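Local coordinates for protein ORF14 (Streptomyces clavuligerus, PDB 2WPX) that binds acetyl-CoA and is probably an acyltransferase of the tandem GNAT type, belonging to the clavulanic acid biosynthesis pathway, at residues A[236-240]-A[284-288]; A[184-188]-A[233-237]; A[118-122]-A[331-335]; A[73-77]-A[108-113]; A[155-161]-A[322-328]. All blocks are in the same frame, centred on the assembly; numbering follows the deposited sequence.

Interaction 1 (A[236-240]-A[284-288]); sequences YHTGA and LKLAN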
# COMPACT_ATOMS: atom_id res chain seq x y z
N TYR A 236 -14.51 0.97 -3.18
CA TYR A 236 -15.57 0.37 -4.00
C TYR A 236 -15.43 -1.16 -3.93
O TYR A 236 -14.33 -1.70 -4.18
CB TYR A 236 -15.49 0.85 -5.46
CG TYR A 236 -15.77 2.30 -5.66
CD1 TYR A 236 -14.76 3.28 -5.48
CD2 TYR A 236 -17.04 2.73 -6.04
CE1 TYR A 236 -15.01 4.62 -5.67
CE2 TYR A 236 -17.29 4.09 -6.23
CZ TYR A 236 -16.28 5.00 -6.03
OH TYR A 236 -16.51 6.30 -6.23
N HIS A 237 -16.53 -1.84 -3.57
CA HIS A 237 -16.49 -3.29 -3.35
C HIS A 237 -17.51 -4.04 -4.20
O HIS A 237 -18.63 -3.59 -4.37
CB HIS A 237 -16.75 -3.64 -1.89
CG HIS A 237 -15.80 -2.98 -0.95
ND1 HIS A 237 -15.99 -1.70 -0.48
CD2 HIS A 237 -14.64 -3.42 -0.41
CE1 HIS A 237 -14.99 -1.39 0.33
NE2 HIS A 237 -14.17 -2.42 0.41
N THR A 238 -17.08 -5.16 -4.77
CA THR A 238 -17.96 -6.14 -5.38
C THR A 238 -17.68 -7.49 -4.73
O THR A 238 -16.54 -7.86 -4.47
CB THR A 238 -17.69 -6.26 -6.87
OG1 THR A 238 -17.92 -4.98 -7.48
CG2 THR A 238 -18.62 -7.35 -7.50
N GLY A 239 -18.74 -8.20 -4.39
CA GLY A 239 -18.64 -9.51 -3.77
C GLY A 239 -19.46 -10.55 -4.52
O GLY A 239 -20.41 -10.24 -5.22
N ALA A 240 -19.04 -11.80 -4.42
CA ALA A 240 -19.81 -12.84 -5.07
C ALA A 240 -20.38 -13.72 -3.99
O ALA A 240 -19.64 -14.20 -3.13
CB ALA A 240 -18.95 -13.64 -6.00
N LEU A 284 -15.18 -10.65 -10.77
CA LEU A 284 -15.08 -9.68 -9.71
C LEU A 284 -14.28 -8.39 -10.11
O LEU A 284 -14.75 -7.28 -9.91
CB LEU A 284 -14.55 -10.35 -8.44
CG LEU A 284 -15.58 -11.19 -7.68
CD1 LEU A 284 -14.94 -11.85 -6.48
CD2 LEU A 284 -16.83 -10.38 -7.21
N LYS A 285 -13.10 -8.53 -10.70
CA LYS A 285 -12.33 -7.31 -11.06
C LYS A 285 -13.02 -6.46 -12.10
O LYS A 285 -13.01 -5.23 -12.00
CB LYS A 285 -10.91 -7.62 -11.53
CG LYS A 285 -10.05 -8.17 -10.46
CD LYS A 285 -8.79 -8.65 -11.11
CE LYS A 285 -7.58 -8.38 -10.23
NZ LYS A 285 -7.55 -9.53 -9.34
N LEU A 286 -13.64 -7.13 -13.08
CA LEU A 286 -14.29 -6.41 -14.16
C LEU A 286 -15.57 -5.78 -13.67
O LEU A 286 -15.84 -4.63 -14.01
CB LEU A 286 -14.57 -7.30 -15.35
CG LEU A 286 -13.32 -7.53 -16.18
CD1 LEU A 286 -13.67 -8.66 -17.11
CD2 LEU A 286 -12.94 -6.29 -16.97
N ALA A 287 -16.35 -6.50 -12.87
CA ALA A 287 -17.57 -5.88 -12.33
C ALA A 287 -17.21 -4.73 -11.40
O ALA A 287 -17.84 -3.68 -11.46
CB ALA A 287 -18.48 -6.95 -11.56
N ASN A 288 -16.21 -4.91 -10.52
CA ASN A 288 -15.80 -3.81 -9.63
C ASN A 288 -15.21 -2.60 -10.38
O ASN A 288 -15.42 -1.47 -9.98
CB ASN A 288 -14.80 -4.26 -8.58
CG ASN A 288 -14.94 -3.47 -7.25
OD1 ASN A 288 -13.93 -3.15 -6.61
ND2 ASN A 288 -16.18 -3.17 -6.85

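Interaction 2 (A[184-188]-A[233-237]); sequences TWGTI and RRAYH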
# COMPACT_ATOMS: atom_id res chain seq x y z
N THR A 184 -22.49 -5.36 -4.39
CA THR A 184 -21.55 -4.21 -4.35
C THR A 184 -21.82 -3.39 -3.12
O THR A 184 -22.96 -3.32 -2.64
CB THR A 184 -21.70 -3.26 -5.58
OG1 THR A 184 -23.02 -2.66 -5.58
CG2 THR A 184 -21.47 -4.01 -6.89
N TRP A 185 -20.78 -2.74 -2.61
CA TRP A 185 -20.94 -1.76 -1.54
C TRP A 185 -19.75 -0.77 -1.52
O TRP A 185 -18.67 -1.09 -2.05
CB TRP A 185 -21.07 -2.48 -0.20
CG TRP A 185 -19.87 -3.19 0.25
CD1 TRP A 185 -18.79 -2.66 0.87
CD2 TRP A 185 -19.61 -4.60 0.15
NE1 TRP A 185 -17.89 -3.63 1.21
CE2 TRP A 185 -18.37 -4.84 0.77
CE3 TRP A 185 -20.32 -5.69 -0.38
CZ2 TRP A 185 -17.80 -6.10 0.85
CZ3 TRP A 185 -19.76 -6.94 -0.29
CH2 TRP A 185 -18.51 -7.14 0.33
N GLY A 186 -19.97 0.40 -0.92
CA GLY A 186 -19.04 1.53 -0.96
C GLY A 186 -17.97 1.41 0.10
O GLY A 186 -17.38 0.31 0.30
N THR A 187 -17.72 2.51 0.81
CA THR A 187 -16.56 2.62 1.66
C THR A 187 -16.74 1.81 2.91
O THR A 187 -15.78 1.31 3.46
CB THR A 187 -16.33 4.10 2.01
OG1 THR A 187 -16.22 4.84 0.78
CG2 THR A 187 -15.08 4.28 2.77
N ILE A 188 -17.98 1.70 3.39
CA ILE A 188 -18.21 0.99 4.62
C ILE A 188 -18.85 -0.34 4.26
O ILE A 188 -19.80 -0.40 3.46
CB ILE A 188 -19.18 1.81 5.58
CG1 ILE A 188 -18.64 3.22 5.85
CG2 ILE A 188 -19.48 1.01 6.84
CD1 ILE A 188 -17.22 3.18 6.49
N ARG A 233 -9.95 8.83 1.77
CA ARG A 233 -10.02 7.73 0.81
C ARG A 233 -11.43 7.15 0.77
O ARG A 233 -12.06 6.91 1.81
CB ARG A 233 -9.03 6.62 1.19
CG ARG A 233 -7.61 6.97 0.84
CD ARG A 233 -6.65 5.98 1.36
NE ARG A 233 -5.30 6.30 0.90
CZ ARG A 233 -4.80 5.81 -0.22
NH1 ARG A 233 -5.53 5.01 -0.98
NH2 ARG A 233 -3.57 6.11 -0.59
N ARG A 234 -11.87 6.86 -0.45
CA ARG A 234 -13.15 6.28 -0.74
C ARG A 234 -12.90 4.85 -1.27
O ARG A 234 -11.89 4.62 -1.95
CB ARG A 234 -13.63 7.06 -1.96
CG ARG A 234 -14.98 7.43 -2.01
CD ARG A 234 -15.07 8.84 -2.60
NE ARG A 234 -14.63 9.14 -3.97
CZ ARG A 234 -13.83 10.18 -4.28
NH1 ARG A 234 -13.29 10.95 -3.33
NH2 ARG A 234 -13.54 10.47 -5.54
N ALA A 235 -13.84 3.92 -1.10
CA ALA A 235 -13.59 2.56 -1.60
C ALA A 235 -14.78 1.97 -2.34
O ALA A 235 -15.91 2.44 -2.20
CB ALA A 235 -13.11 1.64 -0.46
N TYR A 236 -14.51 0.97 -3.18
CA TYR A 236 -15.57 0.37 -4.00
C TYR A 236 -15.43 -1.16 -3.93
O TYR A 236 -14.33 -1.70 -4.18
CB TYR A 236 -15.49 0.85 -5.46
CG TYR A 236 -15.77 2.30 -5.66
CD1 TYR A 236 -14.76 3.28 -5.48
CD2 TYR A 236 -17.04 2.73 -6.04
CE1 TYR A 236 -15.01 4.62 -5.67
CE2 TYR A 236 -17.29 4.09 -6.23
CZ TYR A 236 -16.28 5.00 -6.03
OH TYR A 236 -16.51 6.30 -6.23
N HIS A 237 -16.53 -1.84 -3.57
CA HIS A 237 -16.49 -3.29 -3.35
C HIS A 237 -17.51 -4.04 -4.20
O HIS A 237 -18.63 -3.59 -4.37
CB HIS A 237 -16.75 -3.64 -1.89
CG HIS A 237 -15.80 -2.98 -0.95
ND1 HIS A 237 -15.99 -1.70 -0.48
CD2 HIS A 237 -14.64 -3.42 -0.41
CE1 HIS A 237 -14.99 -1.39 0.33
NE2 HIS A 237 -14.17 -2.42 0.41
O HOH W 1 -17.54 4.58 -2.39

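Interaction 3 (A[118-122]-A[331-335]); sequences RTTLT and WTAEA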
# COMPACT_ATOMS: atom_id res chain seq x y z
N ARG A 118 12.29 -2.54 19.68
CA ARG A 118 12.23 -3.30 18.44
C ARG A 118 13.64 -3.75 18.14
O ARG A 118 14.60 -2.95 18.20
CB ARG A 118 11.67 -2.44 17.30
CG ARG A 118 10.35 -1.79 17.67
CD ARG A 118 9.38 -2.81 18.28
NE ARG A 118 8.17 -2.23 18.89
CZ ARG A 118 6.97 -2.15 18.31
NH1 ARG A 118 6.80 -2.53 17.04
NH2 ARG A 118 5.95 -1.65 18.99
N THR A 119 13.75 -5.03 17.85
CA THR A 119 14.99 -5.66 17.47
C THR A 119 15.31 -5.45 15.98
O THR A 119 16.50 -5.49 15.57
CB THR A 119 14.87 -7.19 17.69
OG1 THR A 119 14.59 -7.44 19.07
CG2 THR A 119 16.16 -7.91 17.31
N THR A 120 14.28 -5.25 15.17
CA THR A 120 14.41 -5.38 13.71
C THR A 120 13.75 -4.18 12.97
O THR A 120 12.65 -3.71 13.35
CB THR A 120 13.82 -6.71 13.17
OG1 THR A 120 14.57 -7.82 13.65
CG2 THR A 120 13.87 -6.76 11.68
N LEU A 121 14.43 -3.69 11.95
CA LEU A 121 13.91 -2.61 11.13
C LEU A 121 13.59 -3.25 9.77
O LEU A 121 14.38 -4.05 9.27
CB LEU A 121 14.98 -1.59 11.00
CG LEU A 121 14.74 -0.12 11.20
CD1 LEU A 121 13.53 0.27 12.08
CD2 LEU A 121 16.05 0.46 11.71
N THR A 122 12.41 -2.99 9.22
CA THR A 122 12.06 -3.59 7.92
C THR A 122 11.62 -2.52 6.97
O THR A 122 11.16 -1.43 7.37
CB THR A 122 10.97 -4.72 7.96
OG1 THR A 122 9.69 -4.15 8.22
CG2 THR A 122 11.27 -5.80 9.02
N TRP A 331 13.26 -5.78 2.71
CA TRP A 331 14.59 -5.79 3.31
C TRP A 331 14.44 -5.70 4.80
O TRP A 331 13.44 -5.20 5.30
CB TRP A 331 15.44 -4.61 2.82
CG TRP A 331 15.96 -4.58 1.33
CD1 TRP A 331 15.22 -4.50 0.21
CD2 TRP A 331 17.31 -4.57 0.90
NE1 TRP A 331 16.01 -4.40 -0.91
CE2 TRP A 331 17.31 -4.47 -0.51
CE3 TRP A 331 18.54 -4.66 1.57
CZ2 TRP A 331 18.49 -4.42 -1.28
CZ3 TRP A 331 19.71 -4.61 0.81
CH2 TRP A 331 19.67 -4.50 -0.60
N THR A 332 15.49 -6.08 5.51
CA THR A 332 15.45 -6.16 6.96
C THR A 332 16.83 -5.85 7.52
O THR A 332 17.87 -6.07 6.83
CB THR A 332 14.99 -7.58 7.44
OG1 THR A 332 14.94 -7.60 8.86
CG2 THR A 332 16.00 -8.70 6.99
N ALA A 333 16.88 -5.36 8.75
CA ALA A 333 18.14 -4.91 9.33
C ALA A 333 18.08 -5.02 10.84
O ALA A 333 17.02 -4.90 11.42
CB ALA A 333 18.40 -3.47 8.96
N GLU A 334 19.24 -5.28 11.44
CA GLU A 334 19.37 -5.16 12.89
C GLU A 334 19.27 -3.68 13.39
O GLU A 334 19.85 -2.74 12.83
CB GLU A 334 20.64 -5.86 13.39
CG GLU A 334 20.61 -7.39 13.27
CD GLU A 334 21.80 -8.06 13.96
OE1 GLU A 334 22.89 -8.10 13.39
OE2 GLU A 334 21.66 -8.54 15.10
N ALA A 335 18.51 -3.50 14.45
CA ALA A 335 18.39 -2.24 15.13
C ALA A 335 19.61 -1.96 16.00
O ALA A 335 20.09 -0.83 16.07
CB ALA A 335 17.12 -2.26 16.02

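Interaction 4 (A[73-77]-A[108-113]); sequences ALRLA and HARELA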
# COMPACT_ATOMS: atom_id res chain seq x y z
N ALA A 73 12.78 13.22 5.82
CA ALA A 73 11.70 12.79 6.67
C ALA A 73 11.91 11.33 6.96
O ALA A 73 12.37 10.60 6.11
CB ALA A 73 10.38 12.99 5.96
N LEU A 74 11.62 10.92 8.18
CA LEU A 74 11.64 9.51 8.54
C LEU A 74 10.33 9.12 9.20
O LEU A 74 9.95 9.75 10.13
CB LEU A 74 12.75 9.27 9.56
CG LEU A 74 12.79 7.93 10.28
CD1 LEU A 74 13.26 6.83 9.35
CD2 LEU A 74 13.69 8.03 11.54
N ARG A 75 9.67 8.06 8.77
CA ARG A 75 8.43 7.66 9.42
C ARG A 75 8.53 6.20 9.78
O ARG A 75 8.81 5.36 8.92
CB ARG A 75 7.22 7.88 8.49
CG ARG A 75 7.07 9.35 7.94
CD ARG A 75 5.58 9.65 7.47
NE ARG A 75 4.57 9.44 8.54
CZ ARG A 75 3.27 9.34 8.29
NH1 ARG A 75 2.84 9.45 7.04
NH2 ARG A 75 2.41 9.12 9.28
N LEU A 76 8.30 5.88 11.06
CA LEU A 76 8.24 4.50 11.49
C LEU A 76 6.84 4.10 11.83
O LEU A 76 6.09 4.88 12.39
CB LEU A 76 9.05 4.28 12.75
CG LEU A 76 10.56 4.29 12.55
CD1 LEU A 76 11.17 3.59 13.73
CD2 LEU A 76 10.99 3.66 11.21
N ALA A 77 6.51 2.85 11.55
CA ALA A 77 5.22 2.30 12.03
C ALA A 77 5.59 1.21 12.98
O ALA A 77 6.43 0.37 12.67
CB ALA A 77 4.35 1.76 10.85
N HIS A 108 19.09 7.46 12.96
CA HIS A 108 18.00 7.91 13.82
C HIS A 108 16.92 6.79 13.87
O HIS A 108 16.45 6.43 14.95
CB HIS A 108 17.48 9.27 13.31
CG HIS A 108 16.46 9.91 14.20
ND1 HIS A 108 15.18 10.20 13.78
CD2 HIS A 108 16.53 10.34 15.49
CE1 HIS A 108 14.49 10.73 14.77
NE2 HIS A 108 15.28 10.83 15.82
N ALA A 109 16.58 6.23 12.71
CA ALA A 109 15.69 5.01 12.65
C ALA A 109 16.06 3.87 13.62
O ALA A 109 15.26 3.49 14.43
CB ALA A 109 15.57 4.46 11.19
N ARG A 110 17.29 3.38 13.56
CA ARG A 110 17.76 2.38 14.52
C ARG A 110 17.67 2.78 15.98
O ARG A 110 17.30 1.94 16.84
CB ARG A 110 19.17 1.89 14.14
CG ARG A 110 19.08 1.30 12.74
CD ARG A 110 20.39 0.91 12.18
NE ARG A 110 21.11 0.02 13.06
CZ ARG A 110 22.08 0.43 13.85
NH1 ARG A 110 22.40 1.72 13.84
NH2 ARG A 110 22.74 -0.41 14.64
N GLU A 111 17.96 4.04 16.26
CA GLU A 111 17.74 4.60 17.59
C GLU A 111 16.23 4.60 18.04
O GLU A 111 15.92 4.24 19.19
CB GLU A 111 18.29 6.02 17.61
CG GLU A 111 18.34 6.67 18.96
CD GLU A 111 19.34 7.83 18.97
OE1 GLU A 111 19.01 8.91 18.40
OE2 GLU A 111 20.45 7.67 19.55
N LEU A 112 15.32 4.99 17.14
CA LEU A 112 13.86 5.01 17.45
C LEU A 112 13.36 3.57 17.64
O LEU A 112 12.64 3.29 18.59
CB LEU A 112 13.07 5.69 16.34
CG LEU A 112 13.25 7.21 16.22
CD1 LEU A 112 12.41 7.71 15.00
CD2 LEU A 112 12.92 8.01 17.57
N ALA A 113 13.82 2.65 16.80
CA ALA A 113 13.45 1.24 16.97
C ALA A 113 13.88 0.73 18.31
O ALA A 113 13.14 -0.01 18.97
CB ALA A 113 14.03 0.39 15.88

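Interaction 5 (A[155-161]-A[322-328]); sequences AGTHQWL and FEPYDRW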
# COMPACT_ATOMS: atom_id res chain seq x y z
N ALA A 155 8.92 -11.09 -3.24
CA ALA A 155 8.73 -9.70 -3.50
C ALA A 155 7.34 -9.43 -4.14
O ALA A 155 6.65 -10.35 -4.62
CB ALA A 155 9.85 -9.18 -4.40
N GLY A 156 6.96 -8.14 -4.18
CA GLY A 156 5.69 -7.78 -4.78
C GLY A 156 5.90 -7.39 -6.23
O GLY A 156 6.86 -6.69 -6.55
N THR A 157 5.01 -7.81 -7.11
CA THR A 157 5.04 -7.26 -8.46
C THR A 157 4.01 -6.17 -8.59
O THR A 157 2.81 -6.41 -8.46
CB THR A 157 4.64 -8.30 -9.50
OG1 THR A 157 5.46 -9.45 -9.32
CG2 THR A 157 4.83 -7.75 -10.89
N HIS A 158 4.50 -4.97 -8.89
CA HIS A 158 3.66 -3.78 -8.86
C HIS A 158 3.23 -3.45 -10.26
O HIS A 158 4.08 -3.28 -11.12
CB HIS A 158 4.43 -2.63 -8.20
CG HIS A 158 3.62 -1.39 -8.05
ND1 HIS A 158 4.13 -0.14 -8.32
CD2 HIS A 158 2.34 -1.19 -7.65
CE1 HIS A 158 3.20 0.78 -8.12
NE2 HIS A 158 2.10 0.17 -7.69
N GLN A 159 1.92 -3.39 -10.52
CA GLN A 159 1.47 -3.39 -11.91
C GLN A 159 0.62 -2.18 -12.27
O GLN A 159 -0.02 -1.62 -11.40
CB GLN A 159 0.62 -4.64 -12.14
CG GLN A 159 1.35 -5.99 -12.05
CD GLN A 159 0.38 -7.07 -11.54
OE1 GLN A 159 -0.46 -7.53 -12.30
NE2 GLN A 159 0.48 -7.44 -10.25
N TRP A 160 0.58 -1.79 -13.53
CA TRP A 160 -0.25 -0.67 -13.94
C TRP A 160 -1.17 -1.05 -15.08
O TRP A 160 -0.80 -1.78 -15.98
CB TRP A 160 0.59 0.57 -14.35
CG TRP A 160 1.22 1.31 -13.16
CD1 TRP A 160 2.48 1.14 -12.69
CD2 TRP A 160 0.59 2.28 -12.30
NE1 TRP A 160 2.68 1.93 -11.59
CE2 TRP A 160 1.55 2.66 -11.34
CE3 TRP A 160 -0.67 2.89 -12.26
CZ2 TRP A 160 1.29 3.61 -10.35
CZ3 TRP A 160 -0.94 3.80 -11.29
CH2 TRP A 160 0.05 4.19 -10.36
N LEU A 161 -2.39 -0.55 -14.98
CA LEU A 161 -3.33 -0.60 -16.07
C LEU A 161 -3.66 0.83 -16.48
O LEU A 161 -4.08 1.64 -15.66
CB LEU A 161 -4.59 -1.30 -15.64
CG LEU A 161 -5.80 -1.19 -16.61
CD1 LEU A 161 -5.53 -1.84 -17.99
CD2 LEU A 161 -7.08 -1.74 -15.94
N PHE A 322 -3.28 -5.36 -17.07
CA PHE A 322 -2.30 -4.91 -16.09
C PHE A 322 -0.87 -5.28 -16.59
O PHE A 322 -0.66 -6.38 -17.08
CB PHE A 322 -2.57 -5.47 -14.68
CG PHE A 322 -3.58 -4.69 -13.87
CD1 PHE A 322 -4.93 -5.06 -13.84
CD2 PHE A 322 -3.18 -3.59 -13.12
CE1 PHE A 322 -5.84 -4.38 -13.08
CE2 PHE A 322 -4.08 -2.87 -12.34
CZ PHE A 322 -5.42 -3.25 -12.33
N GLU A 323 0.08 -4.34 -16.49
CA GLU A 323 1.47 -4.59 -16.90
C GLU A 323 2.41 -4.37 -15.72
O GLU A 323 2.35 -3.34 -15.04
CB GLU A 323 1.87 -3.73 -18.11
CG GLU A 323 1.00 -3.98 -19.31
CD GLU A 323 1.33 -3.07 -20.52
OE1 GLU A 323 1.32 -1.84 -20.38
OE2 GLU A 323 1.58 -3.61 -21.62
N PRO A 324 3.25 -5.36 -15.46
CA PRO A 324 4.24 -5.26 -14.38
C PRO A 324 5.20 -4.12 -14.70
O PRO A 324 5.77 -4.06 -15.77
CB PRO A 324 4.95 -6.62 -14.41
CG PRO A 324 3.99 -7.52 -15.14
CD PRO A 324 3.30 -6.66 -16.15
N TYR A 325 5.36 -3.21 -13.75
CA TYR A 325 6.20 -2.05 -13.94
C TYR A 325 7.47 -2.04 -13.07
O TYR A 325 8.56 -1.85 -13.59
CB TYR A 325 5.40 -0.81 -13.68
CG TYR A 325 6.08 0.37 -14.25
CD1 TYR A 325 5.95 0.68 -15.61
CD2 TYR A 325 6.88 1.19 -13.46
CE1 TYR A 325 6.58 1.77 -16.16
CE2 TYR A 325 7.51 2.29 -14.00
CZ TYR A 325 7.36 2.57 -15.35
OH TYR A 325 7.99 3.68 -15.90
N ASP A 326 7.34 -2.24 -11.75
CA ASP A 326 8.50 -2.31 -10.87
C ASP A 326 8.28 -3.34 -9.75
O ASP A 326 7.19 -3.94 -9.63
CB ASP A 326 8.87 -0.94 -10.33
CG ASP A 326 7.70 -0.28 -9.64
OD1 ASP A 326 7.62 0.97 -9.63
OD2 ASP A 326 6.83 -1.01 -9.13
N ARG A 327 9.31 -3.55 -8.93
CA ARG A 327 9.35 -4.66 -7.98
C ARG A 327 9.44 -4.12 -6.54
O ARG A 327 10.20 -3.16 -6.28
CB ARG A 327 10.56 -5.53 -8.26
CG ARG A 327 10.56 -6.85 -7.48
CD ARG A 327 11.68 -7.80 -7.94
NE ARG A 327 11.56 -9.14 -7.38
CZ ARG A 327 12.56 -9.79 -6.77
NH1 ARG A 327 13.76 -9.23 -6.64
NH2 ARG A 327 12.36 -11.01 -6.28
N TRP A 328 8.68 -4.72 -5.61
CA TRP A 328 8.64 -4.23 -4.23
C TRP A 328 9.38 -5.22 -3.35
O TRP A 328 8.80 -6.23 -2.99
CB TRP A 328 7.18 -4.11 -3.76
CG TRP A 328 6.52 -2.90 -4.23
CD1 TRP A 328 7.05 -1.96 -5.05
CD2 TRP A 328 5.17 -2.47 -3.95
NE1 TRP A 328 6.13 -0.96 -5.29
CE2 TRP A 328 4.98 -1.23 -4.60
CE3 TRP A 328 4.10 -3.01 -3.20
CZ2 TRP A 328 3.74 -0.50 -4.53
CZ3 TRP A 328 2.88 -2.27 -3.11
CH2 TRP A 328 2.72 -1.04 -3.76
O HOH W 2 5.11 2.21 -10.34
O HOH W 3 0.18 -0.45 -18.53

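Interaction 1 (A[236-240]-A[284-288])
Thr238 faces the helix from the middle of strand 236-240 and meets three of its residues. Its CB lies 3.9 Å from Asn288 CB, the two side chains sliding past each other in opposite directions. At the branch the threonine divides its work. The methyl CG2, set anti to the backbone N (OG1 chi1 -60°), turns to the helix side that carries Leu284 and Ala287, 3.5 Å from Leu284 CD2 and 4.1 Å from Ala287 CB. The hydroxyl OG1 turns the other way and sits over the backbone of Asn288, 3.2 Å from its CA.

Leu284 reaches the strand with one branch. Its CD2 passes Thr238 and lies 4.1 Å from Ala240 CB, so a single methyl spans two strand residues that point toward the helix. Leu182, from the neighbouring strand 180-185, closes in on Thr238, Leu284 and Ala287 alike. Tyr236 begins toward the helix but leads off along it, stacking edge-to-face with Tyr291 and hydrogen-bonding Glu296 through OH.

The short axes run 8.0 Å apart with directions 139° from one another. This is a helix laid on a beta-sheet face, as in the alpha/beta core of the GNAT fold, here in the C-terminal half of the chain.

Interaction 2 (A[184-188]-A[233-237])
Trp185 and His237 form an antiparallel hydrogen-bonded pair, with Trp185 N giving to His237 O at 2.9 Å and His237 N giving to Trp185 O at 2.7 Å. Their side chains leave on the same face of the sheet and lie against each other. The indole CG sits between its own backbone N and carbonyl carbon (chi1 67°), a placing that lays the five-membered ring over the imidazole as an offset stack: the centroids are 4.1 Å apart and the planes 15° off parallel. His237 CB adds a CH-pi contact over the same indole, 3.3 Å from the centroid of the five-membered ring. Tyr251, from the next strand, touches both residues.

The imidazole is also held from its edge. Its ND1 donates to Trp185 O at 3.2 Å, an oxygen lying in the ring plane, and makes a weak bond to Gly186 O. Trp185 O therefore takes two N-H groups from one histidine, one from the backbone and one from the ring.

Past the strand end, Thr187 carries the pairing on with its side chain. Ala235 N donates to Thr187 OG1 at 3.2 Å, nearly straight at 165°, and a water donates a hydrogen bond to Ala235 O and is weakly hydrogen-bonded to the same hydroxyl.

Chemically, ND1 as donor to Trp185 O, and weakly to Gly186 O, implies a proton on this nitrogen, and stacking together with in-plane bonding should restrict rotation of the ring where strand 180-185 runs out into loop.

Interaction 3 (A[118-122]-A[331-335])
Thr332 turns its hydroxyl away from its own N (chi1 -179°), and Thr120 does the same with its methyl CG2 (OG1 chi1 -66°). With these two settings the hydroxyl of one faces the methyl of the other, and Thr332 OG1 comes 3.1 Å from Thr120 CG2, the two side chains slanting across one another. Thr122, on the same face, brings its CG2 to 4.1 Å from Thr332 OG1.

The strands themselves pair antiparallel. Leu121 and Ala333 are the hydrogen-bonded pair: Leu121 N reaches Ala333 O at 2.9 Å in an almost straight bond of 176°, and Ala333 N returns to Leu121 O. Thr120 with Glu334 and Thr122 with Thr332 are the non-hydrogen-bonded pairs to either side. A strand from near the C terminus thus lies beside strand 120-127 of the N-terminal acetyl-CoA-binding GNAT region, and the side chain of Trp331, whose NE1 bonds Glu127, comes within about 6 Å of the bound acetyl-CoA.

Leu121 and Ala333 point to the face covered by helix 101-115, and Leu121 CB lies 4.4 Å from Ala333 CB; Ala113 packs on Leu121 and Trp106 on Ala333. At the strand end Ala335 N donates to Thr119 O at 3.0 Å, and Ala335 CB rests 3.4 Å from Arg118 O.

Interaction 4 (A[73-77]-A[108-113])
Leu74 and Leu76 carry this contact from strand 73-77, and what they make with helix 108-113 is apolar. Leu74 uses both branches. Its chi1 of 168° carries CG toward the helix, and the two methyls then meet neighbouring points on it: CD1 lies 3.8 Å from Ala109 CB, and CD2 reaches Leu112 CD1 at 3.7 Å. Two residues along, Leu76 touches with CD1 alone, 3.9 Å from Leu112 CB, its side chain slanting across that leucine. Leu112 is thus met by both strand leucines, at its tip by one and at its base by the other.

The short axes are 9.7 Å apart and their directions differ by 28°, so helix 101-115 runs roughly along the strand it covers. This is helix-on-sheet packing in the N-terminal GNAT region; the Leu74 side chain is about 4 Å from that of Leu90, an acetyl-CoA-binding residue, and about 7 Å from the bound cofactor.

The leucines also touch backbone atoms of the helix. Leu74 CD2 sits 3.6 Å from Ala109 N, and Leu76 CD1 is 4.2 Å from Ala109 O, an oxygen that already accepts from Ala113 N within the helix. Leu112 also packs on Asp60 and Trp62 of strand 57-66.

Interaction 5 (A[155-161]-A[322-328])
His158 O takes a straight hydrogen bond from Tyr325 N at 2.9 Å and a weak, longer one from Asp326 N. Two successive residues thus face one across the antiparallel pair, a classic beta bulge that shifts the register between His158 and Gln159.

The bulge borders a polar cluster. His158 ND1 donates to Asp326 OD2 at 3.0 Å, on the syn lone pair, with imidazole and carboxylate nearly coplanar (13°), while NE2 bonds Glu303. Asp326 OD1 accepts a hydrogen bond from a water that in turn accepts one from Trp160 NE1. With chi1 at -176°, the imidazole swings over Trp328, giving an offset stack with its six-membered ring, centroids 4.4 Å apart.

Farther along, the indole edge of Trp160 points at the face of Tyr325, its CD1 3.6 Å from Tyr325 CB, and Arg37 makes cation-pi contacts with both rings. Leu161 CB sits squarely over the Phe322 ring, 3.7 Å from its centroid. Gln159 bends back to give NE2 to Thr157 O at 3.1 Å, and also reaches Asn306.

This is antiparallel pairing interrupted by a classic bulge, placing strand 323-334, from near the C terminus, beside strand 149-162 of the N-terminal GNAT region.

Overall arrangement
From the N terminus, interaction 4 closes first, a short loop that brings helix 101-115 onto strand 69-79. Just beyond it the chain enters 118-122 and opens interaction 3, the widest loop, closed only by 331-335 near the C terminus. Interaction 5 nests inside it, and interactions 1 and 2 nest inside interaction 5. Interaction 2 comes before interaction 1 and ends on the stretch where that one begins, sharing Tyr236 and His237. Interactions 3 and 4 touch through Arg110 and Ala113 beside the acetyl-CoA region; interactions 1 and 2 lie across the chain's centre from them. Strand 323-334, used by interactions 3 and 5, joins the two halves.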